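Local coordinates for protein acyl-coenzyme A oxidase 3 (Yarrowia lipolytica, PDB 5YS9) that uses bound FAD to oxidise acyl-CoA substrates of several chain lengths to trans-2-enoyl-CoA, passing electrons to O2 to give H2O2 in peroxisomal fatty acid beta-oxidation, at residues V114-R119 with A446-Q451; S407-K412 with N459-S464; T415-A420 with V450-E455. One frame throughout, in Å; residues are numbered along the deposited sequence.

Contact 1 of 3, residues V114-R119 with A446-Q451. With FAD (flavin-adenine dinucleotide), chain C.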
loop_
_atom_site.group_PDB
_atom_site.type_symbol
_atom_site.label_atom_id
_atom_site.label_comp_id
_atom_site.label_asym_id
_atom_site.label_seq_id
_atom_site.Cartn_x
_atom_site.Cartn_y
_atom_site.Cartn_z
ATOM N N VAL A 114 8.890 15.845 4.059
ATOM C CA VAL A 114 9.720 14.996 4.931
ATOM C C VAL A 114 9.283 14.810 6.379
ATOM O O VAL A 114 9.735 13.883 7.040
ATOM C CB VAL A 114 11.146 15.491 4.933
ATOM C CG1 VAL A 114 11.760 15.200 3.578
ATOM C CG2 VAL A 114 11.233 16.980 5.262
ATOM N N ASP A 115 8.365 15.626 6.876
ATOM C CA ASP A 115 7.835 15.421 8.239
ATOM C C ASP A 115 6.313 15.606 8.239
ATOM O O ASP A 115 5.800 16.685 8.383
ATOM C CB ASP A 115 8.573 16.378 9.211
ATOM C CG ASP A 115 8.267 16.088 10.653
ATOM O OD1 ASP A 115 7.382 15.241 10.854
ATOM O OD2 ASP A 115 8.881 16.717 11.562
ATOM N N MET A 116 5.584 14.535 8.027
ATOM C CA MET A 116 4.135 14.648 8.015
ATOM C C MET A 116 3.532 14.655 9.427
ATOM O O MET A 116 2.376 14.912 9.569
ATOM C CB MET A 116 3.546 13.534 7.194
ATOM C CG MET A 116 4.060 13.486 5.763
ATOM S SD MET A 116 3.210 12.308 4.671
ATOM C CE MET A 116 4.670 11.501 4.016
ATOM N N GLY A 117 4.313 14.361 10.464
ATOM C CA GLY A 117 3.826 14.368 11.815
ATOM C C GLY A 117 3.793 15.760 12.398
ATOM O O GLY A 117 2.766 16.210 12.881
ATOM N N THR A 118 4.920 16.450 12.366
ATOM C CA THR A 118 5.016 17.752 13.019
ATOM C C THR A 118 4.009 18.746 12.444
ATOM O O THR A 118 3.269 19.410 13.162
ATOM C CB THR A 118 6.440 18.293 12.916
ATOM O OG1 THR A 118 7.305 17.510 13.749
ATOM C CG2 THR A 118 6.498 19.749 13.396
ATOM N N ARG A 119 3.977 18.823 11.128
ATOM C CA ARG A 119 3.000 19.643 10.409
ATOM C C ARG A 119 1.574 19.489 10.963
ATOM O O ARG A 119 0.883 20.477 11.137
ATOM C CB ARG A 119 3.044 19.246 8.930
ATOM C CG ARG A 119 2.021 19.924 8.082
ATOM C CD ARG A 119 1.903 19.353 6.696
ATOM N NE ARG A 119 0.906 20.194 6.040
ATOM C CZ ARG A 119 0.396 20.025 4.825
ATOM N NH1 ARG A 119 0.806 19.034 4.064
ATOM N NH2 ARG A 119 -0.558 20.868 4.377
ATOM N N ALA A 446 3.152 4.835 5.225
ATOM C CA ALA A 446 2.435 4.791 6.498
ATOM C C ALA A 446 1.934 6.139 6.901
ATOM O O ALA A 446 0.854 6.242 7.435
ATOM C CB ALA A 446 3.357 4.261 7.596
ATOM N N ASP A 447 2.750 7.168 6.755
ATOM C CA ASP A 447 2.313 8.530 7.026
ATOM C C ASP A 447 1.271 9.080 6.052
ATOM O O ASP A 447 0.351 9.764 6.445
ATOM C CB ASP A 447 3.503 9.479 7.114
ATOM C CG ASP A 447 4.361 9.242 8.327
ATOM O OD1 ASP A 447 3.975 8.478 9.207
ATOM O OD2 ASP A 447 5.443 9.819 8.402
ATOM N N TRP A 448 1.448 8.809 4.769
ATOM C CA TRP A 448 0.561 9.355 3.748
ATOM C C TRP A 448 -0.880 8.888 3.810
ATOM O O TRP A 448 -1.791 9.639 3.554
ATOM C CB TRP A 448 1.105 9.138 2.335
ATOM C CG TRP A 448 0.177 9.700 1.295
ATOM C CD1 TRP A 448 -0.708 9.012 0.555
ATOM C CD2 TRP A 448 -0.021 11.071 0.981
ATOM N NE1 TRP A 448 -1.421 9.851 -0.232
ATOM C CE2 TRP A 448 -1.015 11.132 0.009
ATOM C CE3 TRP A 448 0.572 12.253 1.409
ATOM C CZ2 TRP A 448 -1.430 12.321 -0.549
ATOM C CZ3 TRP A 448 0.159 13.428 0.856
ATOM C CH2 TRP A 448 -0.832 13.460 -0.104
ATOM N N VAL A 449 -1.059 7.626 4.112
ATOM C CA VAL A 449 -2.257 6.886 3.817
ATOM C C VAL A 449 -3.525 7.428 4.499
ATOM O O VAL A 449 -4.616 7.277 3.990
ATOM C CB VAL A 449 -1.974 5.386 4.010
ATOM C CG1 VAL A 449 -2.805 4.735 5.084
ATOM C CG2 VAL A 449 -2.021 4.654 2.693
ATOM N N VAL A 450 -3.366 8.067 5.642
ATOM C CA VAL A 450 -4.489 8.633 6.355
ATOM C C VAL A 450 -5.210 9.716 5.544
ATOM O O VAL A 450 -6.374 9.959 5.757
ATOM C CB VAL A 450 -4.081 9.130 7.762
ATOM C CG1 VAL A 450 -2.975 10.159 7.686
ATOM C CG2 VAL A 450 -5.277 9.664 8.512
ATOM N N GLN A 451 -4.516 10.323 4.594
ATOM C CA GLN A 451 -5.057 11.377 3.742
ATOM C C GLN A 451 -6.274 10.879 2.978
ATOM O O GLN A 451 -7.139 11.639 2.609
ATOM C CB GLN A 451 -4.011 11.825 2.728
ATOM C CG GLN A 451 -2.816 12.543 3.304
ATOM C CD GLN A 451 -2.911 14.034 3.159
ATOM O OE1 GLN A 451 -3.461 14.712 3.999
ATOM N NE2 GLN A 451 -2.371 14.551 2.089
HETATM P PA FAD C . -16.718 5.972 8.708
HETATM O O1A FAD C . -17.540 5.216 9.679
HETATM O O2A FAD C . -17.206 7.251 8.146
HETATM O O5B FAD C . -16.503 4.999 7.482
HETATM C C5B FAD C . -15.880 3.740 7.675
HETATM C C4B FAD C . -15.866 2.939 6.388
HETATM O O4B FAD C . -17.201 2.730 5.944
HETATM C C3B FAD C . -15.156 3.696 5.298
HETATM O O3B FAD C . -14.396 2.795 4.518
HETATM C C2B FAD C . -16.252 4.219 4.422
HETATM O O2B FAD C . -15.835 4.161 3.071
HETATM C C1B FAD C . -17.409 3.284 4.659
HETATM N N9A FAD C . -18.645 4.084 4.566
HETATM C C8A FAD C . -19.073 5.017 5.425
HETATM N N7A FAD C . -20.225 5.560 5.000
HETATM C C5A FAD C . -20.547 4.974 3.849
HETATM C C6A FAD C . -21.639 5.078 2.871
HETATM N N6A FAD C . -22.651 5.943 3.046
HETATM N N1A FAD C . -21.587 4.280 1.795
HETATM C C2A FAD C . -20.585 3.415 1.605
HETATM N N3A FAD C . -19.568 3.270 2.447
HETATM C C4A FAD C . -19.499 4.005 3.563
HETATM N N1 FAD C . -11.036 13.905 13.421
HETATM C C2 FAD C . -11.118 15.089 14.044
HETATM O O2 FAD C . -12.220 15.612 14.195
HETATM N N3 FAD C . -10.064 15.743 14.507
HETATM C C4 FAD C . -8.846 15.264 14.387
HETATM O O4 FAD C . -7.894 15.890 14.834
HETATM C C4X FAD C . -8.661 13.975 13.723
HETATM N N5 FAD C . -7.454 13.442 13.580
HETATM C C5X FAD C . -7.317 12.258 12.981
HETATM C C6 FAD C . -6.051 11.743 12.864
HETATM C C7 FAD C . -5.857 10.531 12.262
HETATM C C7M FAD C . -4.457 10.008 12.143
HETATM C C8 FAD C . -7.018 9.783 11.735
HETATM C C8M FAD C . -6.829 8.458 11.064
HETATM C C9 FAD C . -8.291 10.301 11.842
HETATM C C9A FAD C . -8.486 11.517 12.452
HETATM N N10 FAD C . -9.767 12.068 12.576
HETATM C C10 FAD C . -9.866 13.298 13.231
HETATM C "C1'" FAD C . -10.960 11.368 12.103
HETATM C "C2'" FAD C . -11.187 11.352 10.602
HETATM O "O2'" FAD C . -11.590 12.652 10.207
HETATM C "C3'" FAD C . -12.279 10.329 10.293
HETATM O "O3'" FAD C . -11.734 9.060 10.605
HETATM C "C4'" FAD C . -12.817 10.248 8.864
HETATM O "O4'" FAD C . -13.227 11.511 8.358
HETATM C "C5'" FAD C . -14.055 9.384 8.813
HETATM O "O5'" FAD C . -13.723 8.054 9.141
HETATM P P FAD C . -14.587 7.197 10.151
HETATM O O1P FAD C . -13.637 6.555 11.083
HETATM O O2P FAD C . -15.693 8.042 10.662
HETATM O O3P FAD C . -15.202 6.075 9.216
#

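Contact 2 of 3, residues S407-K412 with N459-S464. With FAD (flavin-adenine dinucleotide), chain C.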
loop_
_atom_site.group_PDB
_atom_site.type_symbol
_atom_site.label_atom_id
_atom_site.label_comp_id
_atom_site.label_asym_id
_atom_site.label_seq_id
_atom_site.Cartn_x
_atom_site.Cartn_y
_atom_site.Cartn_z
ATOM N N SER A 407 -16.324 18.827 -8.044
ATOM C CA SER A 407 -15.200 18.267 -8.764
ATOM C C SER A 407 -14.020 18.095 -7.838
ATOM O O SER A 407 -13.155 17.282 -8.052
ATOM C CB SER A 407 -14.839 19.171 -9.918
ATOM O OG SER A 407 -15.185 18.550 -11.125
ATOM N N SER A 408 -14.014 18.915 -6.810
ATOM C CA SER A 408 -13.009 18.917 -5.780
ATOM C C SER A 408 -12.972 17.603 -5.054
ATOM O O SER A 408 -11.918 17.118 -4.715
ATOM C CB SER A 408 -13.381 19.965 -4.758
ATOM O OG SER A 408 -12.417 20.966 -4.727
ATOM N N ALA A 409 -14.134 17.040 -4.796
ATOM C CA ALA A 409 -14.193 15.813 -4.050
ATOM C C ALA A 409 -13.482 14.709 -4.791
ATOM O O ALA A 409 -12.704 13.994 -4.204
ATOM C CB ALA A 409 -15.630 15.428 -3.782
ATOM N N GLY A 410 -13.704 14.600 -6.090
ATOM C CA GLY A 410 -13.059 13.541 -6.857
ATOM C C GLY A 410 -11.555 13.689 -6.965
ATOM O O GLY A 410 -10.810 12.726 -6.807
ATOM N N LEU A 411 -11.117 14.909 -7.225
ATOM C CA LEU A 411 -9.703 15.206 -7.305
ATOM C C LEU A 411 -8.959 14.891 -5.995
ATOM O O LEU A 411 -7.902 14.276 -6.032
ATOM C CB LEU A 411 -9.503 16.666 -7.655
ATOM C CG LEU A 411 -9.155 17.117 -9.086
ATOM C CD1 LEU A 411 -9.303 16.125 -10.181
ATOM C CD2 LEU A 411 -9.968 18.360 -9.437
ATOM N N LYS A 412 -9.502 15.326 -4.865
ATOM C CA LYS A 412 -8.968 14.937 -3.562
ATOM C C LYS A 412 -8.872 13.405 -3.442
ATOM O O LYS A 412 -7.814 12.895 -3.102
ATOM C CB LYS A 412 -9.797 15.497 -2.392
ATOM C CG LYS A 412 -9.165 15.211 -1.042
ATOM C CD LYS A 412 -9.641 13.909 -0.414
ATOM C CE LYS A 412 -9.010 13.720 0.943
ATOM N NZ LYS A 412 -9.496 12.477 1.592
ATOM N N ASN A 459 -13.915 6.994 -0.469
ATOM C CA ASN A 459 -15.006 6.233 -1.050
ATOM C C ASN A 459 -16.309 6.974 -0.854
ATOM O O ASN A 459 -17.135 7.015 -1.777
ATOM C CB ASN A 459 -15.088 4.788 -0.481
ATOM C CG ASN A 459 -14.009 3.882 -1.061
ATOM O OD1 ASN A 459 -14.101 3.485 -2.217
ATOM N ND2 ASN A 459 -12.962 3.604 -0.289
ATOM N N VAL A 460 -16.478 7.589 0.318
ATOM C CA VAL A 460 -17.673 8.369 0.576
ATOM C C VAL A 460 -17.700 9.619 -0.301
ATOM O O VAL A 460 -18.755 9.960 -0.802
ATOM C CB VAL A 460 -17.843 8.721 2.073
ATOM C CG1 VAL A 460 -18.937 9.770 2.277
ATOM C CG2 VAL A 460 -18.199 7.454 2.860
ATOM N N LEU A 461 -16.571 10.291 -0.490
ATOM C CA LEU A 461 -16.534 11.442 -1.417
ATOM C C LEU A 461 -16.873 11.035 -2.863
ATOM O O LEU A 461 -17.638 11.729 -3.526
ATOM C CB LEU A 461 -15.182 12.149 -1.400
ATOM C CG LEU A 461 -14.776 12.822 -0.094
ATOM C CD1 LEU A 461 -13.330 13.314 -0.175
ATOM C CD2 LEU A 461 -15.695 13.984 0.257
ATOM N N CYS A 462 -16.325 9.910 -3.328
ATOM C CA CYS A 462 -16.573 9.451 -4.689
ATOM C C CYS A 462 -18.054 9.109 -4.933
ATOM O O CYS A 462 -18.597 9.424 -5.998
ATOM C CB CYS A 462 -15.670 8.258 -5.064
ATOM S SG CYS A 462 -13.903 8.640 -5.305
ATOM N N LEU A 463 -18.696 8.475 -3.965
ATOM C CA LEU A 463 -20.124 8.149 -4.085
ATOM C C LEU A 463 -21.036 9.389 -4.040
ATOM O O LEU A 463 -22.054 9.398 -4.709
ATOM C CB LEU A 463 -20.569 7.145 -3.024
ATOM C CG LEU A 463 -19.916 5.763 -3.085
ATOM C CD1 LEU A 463 -20.374 4.903 -1.905
ATOM C CD2 LEU A 463 -20.161 5.007 -4.383
ATOM N N SER A 464 -20.673 10.410 -3.262
ATOM C CA SER A 464 -21.407 11.662 -3.236
ATOM C C SER A 464 -21.247 12.396 -4.509
ATOM O O SER A 464 -22.204 12.940 -5.026
ATOM C CB SER A 464 -20.910 12.601 -2.156
ATOM O OG SER A 464 -21.040 11.974 -0.928
HETATM P PA FAD C . -16.718 5.972 8.708
HETATM O O1A FAD C . -17.540 5.216 9.679
HETATM O O2A FAD C . -17.206 7.251 8.146
HETATM O O5B FAD C . -16.503 4.999 7.482
HETATM C C5B FAD C . -15.880 3.740 7.675
HETATM C C4B FAD C . -15.866 2.939 6.388
HETATM O O4B FAD C . -17.201 2.730 5.944
HETATM C C3B FAD C . -15.156 3.696 5.298
HETATM O O3B FAD C . -14.396 2.795 4.518
HETATM C C2B FAD C . -16.252 4.219 4.422
HETATM O O2B FAD C . -15.835 4.161 3.071
HETATM C C1B FAD C . -17.409 3.284 4.659
HETATM N N9A FAD C . -18.645 4.084 4.566
HETATM C C8A FAD C . -19.073 5.017 5.425
HETATM N N7A FAD C . -20.225 5.560 5.000
HETATM C C5A FAD C . -20.547 4.974 3.849
HETATM C C6A FAD C . -21.639 5.078 2.871
HETATM N N6A FAD C . -22.651 5.943 3.046
HETATM N N1A FAD C . -21.587 4.280 1.795
HETATM C C2A FAD C . -20.585 3.415 1.605
HETATM N N3A FAD C . -19.568 3.270 2.447
HETATM C C4A FAD C . -19.499 4.005 3.563
HETATM N N1 FAD C . -11.036 13.905 13.421
HETATM C C2 FAD C . -11.118 15.089 14.044
HETATM O O2 FAD C . -12.220 15.612 14.195
HETATM N N3 FAD C . -10.064 15.743 14.507
HETATM C C4 FAD C . -8.846 15.264 14.387
HETATM O O4 FAD C . -7.894 15.890 14.834
HETATM C C4X FAD C . -8.661 13.975 13.723
HETATM N N5 FAD C . -7.454 13.442 13.580
HETATM C C5X FAD C . -7.317 12.258 12.981
HETATM C C6 FAD C . -6.051 11.743 12.864
HETATM C C7 FAD C . -5.857 10.531 12.262
HETATM C C7M FAD C . -4.457 10.008 12.143
HETATM C C8 FAD C . -7.018 9.783 11.735
HETATM C C8M FAD C . -6.829 8.458 11.064
HETATM C C9 FAD C . -8.291 10.301 11.842
HETATM C C9A FAD C . -8.486 11.517 12.452
HETATM N N10 FAD C . -9.767 12.068 12.576
HETATM C C10 FAD C . -9.866 13.298 13.231
HETATM C "C1'" FAD C . -10.960 11.368 12.103
HETATM C "C2'" FAD C . -11.187 11.352 10.602
HETATM O "O2'" FAD C . -11.590 12.652 10.207
HETATM C "C3'" FAD C . -12.279 10.329 10.293
HETATM O "O3'" FAD C . -11.734 9.060 10.605
HETATM C "C4'" FAD C . -12.817 10.248 8.864
HETATM O "O4'" FAD C . -13.227 11.511 8.358
HETATM C "C5'" FAD C . -14.055 9.384 8.813
HETATM O "O5'" FAD C . -13.723 8.054 9.141
HETATM P P FAD C . -14.587 7.197 10.151
HETATM O O1P FAD C . -13.637 6.555 11.083
HETATM O O2P FAD C . -15.693 8.042 10.662
HETATM O O3P FAD C . -15.202 6.075 9.216
#

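Contact 3 of 3, residues T415-A420 with V450-E455. With FAD (flavin-adenine dinucleotide), chain C.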
loop_
_atom_site.group_PDB
_atom_site.type_symbol
_atom_site.label_atom_id
_atom_site.label_comp_id
_atom_site.label_asym_id
_atom_site.label_seq_id
_atom_site.Cartn_x
_atom_site.Cartn_y
_atom_site.Cartn_z
ATOM N N THR A 415 -6.264 11.815 -6.266
ATOM C CA THR A 415 -4.902 12.261 -6.143
ATOM C C THR A 415 -4.312 11.741 -4.824
ATOM O O THR A 415 -3.134 11.443 -4.739
ATOM C CB THR A 415 -4.701 13.812 -6.312
ATOM O OG1 THR A 415 -5.389 14.566 -5.292
ATOM C CG2 THR A 415 -5.124 14.274 -7.672
ATOM N N THR A 416 -5.119 11.616 -3.784
ATOM C CA THR A 416 -4.587 11.013 -2.569
ATOM C C THR A 416 -4.304 9.529 -2.769
ATOM O O THR A 416 -3.190 9.094 -2.463
ATOM C CB THR A 416 -5.396 11.331 -1.305
ATOM O OG1 THR A 416 -6.756 10.904 -1.421
ATOM C CG2 THR A 416 -5.325 12.808 -1.064
ATOM N N TRP A 417 -5.260 8.771 -3.308
ATOM C CA TRP A 417 -5.000 7.369 -3.646
ATOM C C TRP A 417 -3.812 7.176 -4.609
ATOM O O TRP A 417 -2.999 6.263 -4.431
ATOM C CB TRP A 417 -6.216 6.696 -4.275
ATOM C CG TRP A 417 -7.240 6.150 -3.356
ATOM C CD1 TRP A 417 -7.051 5.534 -2.118
ATOM C CD2 TRP A 417 -8.626 6.124 -3.600
ATOM N NE1 TRP A 417 -8.255 5.149 -1.597
ATOM C CE2 TRP A 417 -9.240 5.474 -2.495
ATOM C CE3 TRP A 417 -9.430 6.579 -4.655
ATOM C CZ2 TRP A 417 -10.621 5.274 -2.422
ATOM C CZ3 TRP A 417 -10.816 6.366 -4.575
ATOM C CH2 TRP A 417 -11.385 5.728 -3.463
ATOM N N THR A 418 -3.732 8.023 -5.622
ATOM C CA THR A 418 -2.664 7.944 -6.572
ATOM C C THR A 418 -1.296 8.186 -5.914
ATOM O O THR A 418 -0.365 7.443 -6.199
ATOM C CB THR A 418 -2.900 8.892 -7.758
ATOM O OG1 THR A 418 -4.009 8.398 -8.517
ATOM C CG2 THR A 418 -1.685 8.898 -8.681
ATOM N N CYS A 419 -1.199 9.182 -5.021
ATOM C CA CYS A 419 0.022 9.430 -4.299
ATOM C C CYS A 419 0.454 8.171 -3.516
ATOM O O CYS A 419 1.629 7.812 -3.518
ATOM C CB CYS A 419 -0.073 10.685 -3.377
ATOM S SG CYS A 419 1.431 10.992 -2.367
ATOM N N ALA A 420 -0.505 7.513 -2.868
ATOM C CA ALA A 420 -0.247 6.254 -2.183
ATOM C C ALA A 420 0.298 5.233 -3.148
ATOM O O ALA A 420 1.282 4.587 -2.859
ATOM C CB ALA A 420 -1.498 5.735 -1.461
ATOM N N VAL A 450 -3.366 8.067 5.642
ATOM C CA VAL A 450 -4.489 8.633 6.355
ATOM C C VAL A 450 -5.210 9.716 5.544
ATOM O O VAL A 450 -6.374 9.959 5.757
ATOM C CB VAL A 450 -4.081 9.130 7.762
ATOM C CG1 VAL A 450 -2.975 10.159 7.686
ATOM C CG2 VAL A 450 -5.277 9.664 8.512
ATOM N N GLN A 451 -4.516 10.323 4.594
ATOM C CA GLN A 451 -5.057 11.377 3.742
ATOM C C GLN A 451 -6.274 10.879 2.978
ATOM O O GLN A 451 -7.139 11.639 2.609
ATOM C CB GLN A 451 -4.011 11.825 2.728
ATOM C CG GLN A 451 -2.816 12.543 3.304
ATOM C CD GLN A 451 -2.911 14.034 3.159
ATOM O OE1 GLN A 451 -3.461 14.712 3.999
ATOM N NE2 GLN A 451 -2.371 14.551 2.089
ATOM N N CYS A 452 -6.280 9.602 2.662
ATOM C CA CYS A 452 -7.440 8.941 2.107
ATOM C C CYS A 452 -8.633 8.809 3.043
ATOM O O CYS A 452 -9.743 8.666 2.586
ATOM C CB CYS A 452 -7.059 7.596 1.514
ATOM S SG CYS A 452 -5.692 7.701 0.365
ATOM N N THR A 453 -8.395 8.752 4.343
ATOM C CA THR A 453 -9.480 8.545 5.288
ATOM C C THR A 453 -10.055 9.832 5.879
ATOM O O THR A 453 -11.246 10.016 5.898
ATOM C CB THR A 453 -9.053 7.539 6.383
ATOM O OG1 THR A 453 -8.998 6.233 5.816
ATOM C CG2 THR A 453 -10.023 7.499 7.517
ATOM N N TRP A 454 -9.180 10.697 6.363
ATOM C CA TRP A 454 -9.563 11.985 6.924
ATOM C C TRP A 454 -9.847 13.058 5.882
ATOM O O TRP A 454 -9.498 12.914 4.734
ATOM C CB TRP A 454 -8.548 12.448 7.964
ATOM C CG TRP A 454 -7.247 12.957 7.447
ATOM C CD1 TRP A 454 -6.980 13.381 6.205
ATOM C CD2 TRP A 454 -6.041 13.113 8.192
ATOM N NE1 TRP A 454 -5.687 13.788 6.108
ATOM C CE2 TRP A 454 -5.084 13.635 7.321
ATOM C CE3 TRP A 454 -5.676 12.854 9.514
ATOM C CZ2 TRP A 454 -3.784 13.904 7.720
ATOM C CZ3 TRP A 454 -4.391 13.123 9.905
ATOM C CH2 TRP A 454 -3.460 13.639 9.014
ATOM N N GLU A 455 -10.502 14.129 6.287
ATOM C CA GLU A 455 -10.891 15.172 5.356
ATOM C C GLU A 455 -11.801 14.589 4.306
ATOM O O GLU A 455 -11.749 14.956 3.152
ATOM C CB GLU A 455 -9.680 15.798 4.687
ATOM C CG GLU A 455 -8.807 16.628 5.608
ATOM C CD GLU A 455 -9.465 17.905 6.080
ATOM O OE1 GLU A 455 -10.283 18.469 5.351
ATOM O OE2 GLU A 455 -9.147 18.357 7.184
HETATM P PA FAD C . -16.718 5.972 8.708
HETATM O O1A FAD C . -17.540 5.216 9.679
HETATM O O2A FAD C . -17.206 7.251 8.146
HETATM O O5B FAD C . -16.503 4.999 7.482
HETATM C C5B FAD C . -15.880 3.740 7.675
HETATM C C4B FAD C . -15.866 2.939 6.388
HETATM O O4B FAD C . -17.201 2.730 5.944
HETATM C C3B FAD C . -15.156 3.696 5.298
HETATM O O3B FAD C . -14.396 2.795 4.518
HETATM C C2B FAD C . -16.252 4.219 4.422
HETATM O O2B FAD C . -15.835 4.161 3.071
HETATM C C1B FAD C . -17.409 3.284 4.659
HETATM N N9A FAD C . -18.645 4.084 4.566
HETATM C C8A FAD C . -19.073 5.017 5.425
HETATM N N7A FAD C . -20.225 5.560 5.000
HETATM C C5A FAD C . -20.547 4.974 3.849
HETATM C C6A FAD C . -21.639 5.078 2.871
HETATM N N6A FAD C . -22.651 5.943 3.046
HETATM N N1A FAD C . -21.587 4.280 1.795
HETATM C C2A FAD C . -20.585 3.415 1.605
HETATM N N3A FAD C . -19.568 3.270 2.447
HETATM C C4A FAD C . -19.499 4.005 3.563
HETATM N N1 FAD C . -11.036 13.905 13.421
HETATM C C2 FAD C . -11.118 15.089 14.044
HETATM O O2 FAD C . -12.220 15.612 14.195
HETATM N N3 FAD C . -10.064 15.743 14.507
HETATM C C4 FAD C . -8.846 15.264 14.387
HETATM O O4 FAD C . -7.894 15.890 14.834
HETATM C C4X FAD C . -8.661 13.975 13.723
HETATM N N5 FAD C . -7.454 13.442 13.580
HETATM C C5X FAD C . -7.317 12.258 12.981
HETATM C C6 FAD C . -6.051 11.743 12.864
HETATM C C7 FAD C . -5.857 10.531 12.262
HETATM C C7M FAD C . -4.457 10.008 12.143
HETATM C C8 FAD C . -7.018 9.783 11.735
HETATM C C8M FAD C . -6.829 8.458 11.064
HETATM C C9 FAD C . -8.291 10.301 11.842
HETATM C C9A FAD C . -8.486 11.517 12.452
HETATM N N10 FAD C . -9.767 12.068 12.576
HETATM C C10 FAD C . -9.866 13.298 13.231
HETATM C "C1'" FAD C . -10.960 11.368 12.103
HETATM C "C2'" FAD C . -11.187 11.352 10.602
HETATM O "O2'" FAD C . -11.590 12.652 10.207
HETATM C "C3'" FAD C . -12.279 10.329 10.293
HETATM O "O3'" FAD C . -11.734 9.060 10.605
HETATM C "C4'" FAD C . -12.817 10.248 8.864
HETATM O "O4'" FAD C . -13.227 11.511 8.358
HETATM C "C5'" FAD C . -14.055 9.384 8.813
HETATM O "O5'" FAD C . -13.723 8.054 9.141
HETATM P P FAD C . -14.587 7.197 10.151
HETATM O O1P FAD C . -13.637 6.555 11.083
HETATM O O2P FAD C . -15.693 8.042 10.662
HETATM O O3P FAD C . -15.202 6.075 9.216
#

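Contact 1 of 3, residues V114-R119 with A446-Q451
M116 meets D447 and W448 where helix 116-136 of the N-terminal region starts against helix 441-448 and the residues that follow it, one of the places where the N-terminal and C-terminal helical parts of an acyl-CoA oxidase pack together. The crossing is apolar. M116 SD lies 3.7 Å from D447 CB, using the aliphatic root of the aspartate rather than its carboxylate, and the same sulfur stands at the edge of the W448 indole, 4.2 Å from CE3. The thioether is turned about its CG-SD bond (chi3 -130°), and its terminal CE also comes against D447 CB.

Polar bonds work beside this packing. D447 OD1 is taken by the backbone N of R256. On the other segment D115 is the N-cap of helix 116-136: D115 OD1 accepts from T118 N at 3.1 Å in a nearly straight bond (179°), the N-H of T118 meeting the oxygen from above the carboxylate plane, while G117 N adds a weak one. D115 OD2 receives T118 OG1 on its syn side, though tilted out of the carboxylate plane, and D115 OD2 also forms a salt bridge with R88.

The flavin is approached from one segment, V450 CG2 coming 3.2 Å from the methyl C8M of FAD.

Contact 2 of 3, residues S407-K412 with N459-S464
L461 carries the apolar half of this contact, resting against both A409 and K412. L461 CB lies 4.1 Å from A409 CB, and the methyl CD1 of L461 reaches over to the lysine chain, 3.7 Å from K412 CD. The two longer side chains cross at about a right angle; K412 bends at its second torsion (chi2 -91°) and then runs extended, presenting methylene carbon to the leucine while carrying the amine past it. With an alanine facing the leucine, the backbones come close: the CA atoms of A409 and L461 are 5.6 Å apart.

This is helix-on-helix packing within the C-terminal helical domain of the acyl-CoA oxidase fold, between helix 391-428 and helix 458-477, with R306 of helix 300-330 also lying against A409.

No hydrogen bond joins the two segments; the polar ends find partners outside them or along their own helix. K412 NZ is hydrogen-bonded to the carbonyls of Q451, W454 and G456 and to N458 OD1, a cluster of oxygens that would probably stabilise its positive charge in a buried place. Within helix 458-477, V460 O accepts both S464 N and, at 3.0 Å, S464 OG, the two donors arriving from opposite faces of the carbonyl plane.

Other side chains of 459-464 meet the adenosine end of FAD. V460 CG2 approaches N7A of FAD at 3.5 Å, N459 CB nears the ribose hydroxyl O2B, and L463 CD1 is 3.8 Å from C2A of FAD, with Y350 of the second subunit packed on the leucine.

Contact 3 of 3, residues T415-A420 with V450-E455
With SG anti to its carbonyl carbon (chi1 -52°), C452 sends its sulfur into the angle between T416 and W417, and the indole of W417, swung beside its own backbone N (chi1 -84°), brings its five-membered ring to meet it. The result is a Cys sulfur-aromatic contact: C452 SG is 3.6 Å from W417 CD1 and 4.3 Å from the five-membered ring centroid, lying obliquely at 48° off the normal. T416 OG1 also nears that sulfur, but its hydrogen-bond partners are the carbonyls of K412 and A413, and N458 ND2, which donates to it. Its methyl CG2 packs on Q451 CB.

Behind this packing the loop turns toward the cofactor. The W454 ring carries V450 CG2 over one face while its edge meets the flavin, CE3 3.5 Å from C6 of FAD. W417 NE1 is hydrogen-bonded to Q428 OE1 of the second subunit, a residue whose backbone O is hydrogen-bonded to FAD. Replacing W417 with an alanine would probably leave that Q428 amide without its indole donor and C452 SG without its aromatic neighbour. With no hydrogen bond between 415-420 and 450-455 themselves, direct attraction probably comes from dispersion and the sulfur-aromatic contact, while K412 and N458 supply polar links from beside them.

Following the chain, contact 1 closes the longest loop: 326 residues, including the strands of the beta-domain, separate 114-119 from 446-451, and the N-terminal helices are thereby tied to the C-terminal helical domain. Segment 407-412 begins inside that loop but finds its partner beyond it, at 459-464, so contacts 1 and 2 cross. Contact 3, joining 415-420 to 450-455, falls wholly within the span of contact 2 and shares V450 and Q451 with contact 1. A hydrogen bond of 2.9 Å from W448 NE1 to T416 O couples contacts 1 and 3. Helix 391-428 thus packs against both the chain leaving helix 441-448 and helix 458-477, whose residues also touch FAD.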